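Local atomic coordinates of aspartate aminotransferase (Rhodobacter sphaeroides, PDB entry 3NRA), a protein that probably catalyses the pyridoxal-phosphate-dependent transfer of an amino group from L-aspartate to 2-oxoglutarate, giving oxaloacetate and L-glutamate. Residues 105-110 / 289-294. Residues are numbered along the deposited sequence; the frame is centred on the assembly and turned at random.
Sequences LIITPG and YSQAVL
Ile107 packs against Gln291 and Leu294, and its side chain carries the whole contact on the strand side. Its CB is directed at segment 289-294 and branches there into two arms. CG2 lies anti to the backbone N and ends 3.8 Å from Leu294 CD1, an apolar methyl-to-methyl contact. CG1 takes the place beside the backbone N (chi1 -55°) and continues, extended, to CD1. That terminal methyl sits 3.7 Å from Gln291 OE1 and 4.1 Å from Leu294 CD1. Leu294 CD1 therefore meets both arms of the isoleucine, and these two side chains approach tip to tip. Gln291 comes in at a slant to Ile107. Its chain is extended beyond CG, which carries the amide to the isoleucine although the Gln291 CB is not aimed at the strand. Ile107 CD1 gives OE1 only van der Waals contact. The polar needs of the buried amide are met elsewhere: OE1 accepts a hydrogen bond from the backbone N of Asp80, and NE2 is hydrogen-bonded to Ala286 O and Thr75 OG1. Leu294 N donates a hydrogen bond to Gln291 O (2.9 Å), three residues back, which links the two residues that face Ile107. Ile83 of helix 81-95 touches both Gln291 and Leu294. Strand 105-108 is an outermost strand of the seven-stranded mixed sheet, the central sheet of the large, cofactor-binding domain in fold type I pyridoxal-phosphate enzymes, and runs antiparallel to strand 263-267. The contact is packing at that sheet's edge, joining it to the short helix 288-291 and the residues after it, with helix 81-95 alongside.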
loop_
_atom_site.group_PDB
_atom_site.type_symbol
_atom_site.label_atom_id
_atom_site.label_comp_id
_atom_site.label_asym_id
_atom_site.label_seq_id
_atom_site.Cartn_x
_atom_site.Cartn_y
_atom_site.Cartn_z
ATOM N N LEU B 105 -0.794 -10.681 -14.339
ATOM C CA LEU B 105 -1.723 -10.648 -13.189
ATOM C C LEU B 105 -0.959 -10.300 -11.920
ATOM O O LEU B 105 -0.030 -10.972 -11.573
ATOM C CB LEU B 105 -2.441 -11.975 -13.009
ATOM C CG LEU B 105 -3.412 -12.080 -11.820
ATOM C CD1 LEU B 105 -4.536 -10.970 -11.852
ATOM C CD2 LEU B 105 -4.025 -13.455 -11.781
ATOM N N ILE B 106 -1.366 -9.216 -11.265
ATOM C CA ILE B 106 -0.751 -8.768 -10.024
ATOM C C ILE B 106 -1.835 -8.662 -8.977
ATOM O O ILE B 106 -2.964 -8.248 -9.301
ATOM C CB ILE B 106 -0.027 -7.393 -10.201
ATOM C CG1 ILE B 106 0.732 -7.015 -8.942
ATOM C CG2 ILE B 106 -1.015 -6.291 -10.584
ATOM C CD1 ILE B 106 1.702 -5.753 -9.118
ATOM N N ILE B 107 -1.505 -9.101 -7.739
ATOM C CA ILE B 107 -2.340 -8.888 -6.576
ATOM C C ILE B 107 -1.818 -7.709 -5.752
ATOM O O ILE B 107 -0.630 -7.658 -5.426
ATOM C CB ILE B 107 -2.370 -10.099 -5.670
ATOM C CG1 ILE B 107 -2.797 -11.362 -6.460
ATOM C CG2 ILE B 107 -3.343 -9.829 -4.477
ATOM C CD1 ILE B 107 -2.810 -12.677 -5.605
ATOM N N THR B 108 -2.732 -6.806 -5.367
ATOM C CA THR B 108 -2.383 -5.461 -4.882
ATOM C C THR B 108 -3.132 -5.131 -3.570
ATOM O O THR B 108 -4.161 -5.786 -3.244
ATOM C CB THR B 108 -2.791 -4.378 -5.903
ATOM O OG1 THR B 108 -4.181 -4.508 -6.179
ATOM C CG2 THR B 108 -1.994 -4.496 -7.217
ATOM N N PRO B 109 -2.643 -4.097 -2.823
ATOM C CA PRO B 109 -3.364 -3.622 -1.633
ATOM C C PRO B 109 -4.629 -2.829 -2.013
ATOM O O PRO B 109 -4.590 -1.590 -2.156
ATOM C CB PRO B 109 -2.339 -2.759 -0.906
ATOM C CG PRO B 109 -1.308 -2.383 -1.976
ATOM C CD PRO B 109 -1.296 -3.486 -2.952
ATOM N N GLY B 110 -5.734 -3.563 -2.188
ATOM C CA GLY B 110 -6.976 -2.984 -2.661
ATOM C C GLY B 110 -6.894 -2.738 -4.154
ATOM O O GLY B 110 -5.806 -2.856 -4.773
ATOM N N TYR B 289 -1.199 -12.813 4.478
ATOM C CA TYR B 289 -2.312 -13.557 5.040
ATOM C C TYR B 289 -3.618 -13.202 4.353
ATOM O O TYR B 289 -4.435 -14.091 4.067
ATOM C CB TYR B 289 -2.437 -13.330 6.547
ATOM C CG TYR B 289 -1.260 -13.861 7.386
ATOM C CD1 TYR B 289 -0.700 -15.098 7.144
ATOM C CD2 TYR B 289 -0.761 -13.128 8.451
ATOM C CE1 TYR B 289 0.352 -15.561 7.900
ATOM C CE2 TYR B 289 0.282 -13.605 9.234
ATOM C CZ TYR B 289 0.843 -14.795 8.943
ATOM O OH TYR B 289 1.880 -15.261 9.697
ATOM N N SER B 290 -3.805 -11.910 4.050
ATOM C CA SER B 290 -5.017 -11.445 3.340
ATOM C C SER B 290 -5.202 -12.176 2.039
ATOM O O SER B 290 -6.326 -12.491 1.665
ATOM C CB SER B 290 -4.969 -9.930 3.067
ATOM O OG SER B 290 -5.240 -9.194 4.233
ATOM N N GLN B 291 -4.100 -12.453 1.341
ATOM C CA GLN B 291 -4.175 -13.026 -0.009
ATOM C C GLN B 291 -4.997 -14.313 -0.040
ATOM O O GLN B 291 -5.801 -14.507 -0.938
ATOM C CB GLN B 291 -2.784 -13.257 -0.574
ATOM C CG GLN B 291 -2.082 -11.970 -1.029
ATOM C CD GLN B 291 -0.762 -12.247 -1.684
ATOM O OE1 GLN B 291 -0.674 -13.106 -2.553
ATOM N NE2 GLN B 291 0.299 -11.530 -1.258
ATOM N N ALA B 292 -4.863 -15.122 1.023
ATOM C CA ALA B 292 -5.559 -16.374 1.167
ATOM C C ALA B 292 -7.069 -16.291 0.969
ATOM O O ALA B 292 -7.652 -17.275 0.542
ATOM C CB ALA B 292 -5.243 -17.035 2.602
ATOM N N VAL B 293 -7.716 -15.149 1.303
ATOM C CA VAL B 293 -9.184 -15.063 1.143
ATOM C C VAL B 293 -9.605 -15.099 -0.336
ATOM O O VAL B 293 -10.736 -15.498 -0.647
ATOM C CB VAL B 293 -9.822 -13.818 1.825
ATOM C CG1 VAL B 293 -9.404 -13.732 3.314
ATOM C CG2 VAL B 293 -9.482 -12.538 1.056
ATOM N N LEU B 294 -8.685 -14.733 -1.232
ATOM C CA LEU B 294 -8.942 -14.760 -2.670
ATOM C C LEU B 294 -9.101 -16.153 -3.234
ATOM O O LEU B 294 -9.616 -16.298 -4.337
ATOM C CB LEU B 294 -7.813 -14.038 -3.444
ATOM C CG LEU B 294 -7.660 -12.541 -3.139
ATOM C CD1 LEU B 294 -6.407 -11.987 -3.790
ATOM C CD2 LEU B 294 -8.905 -11.777 -3.610
#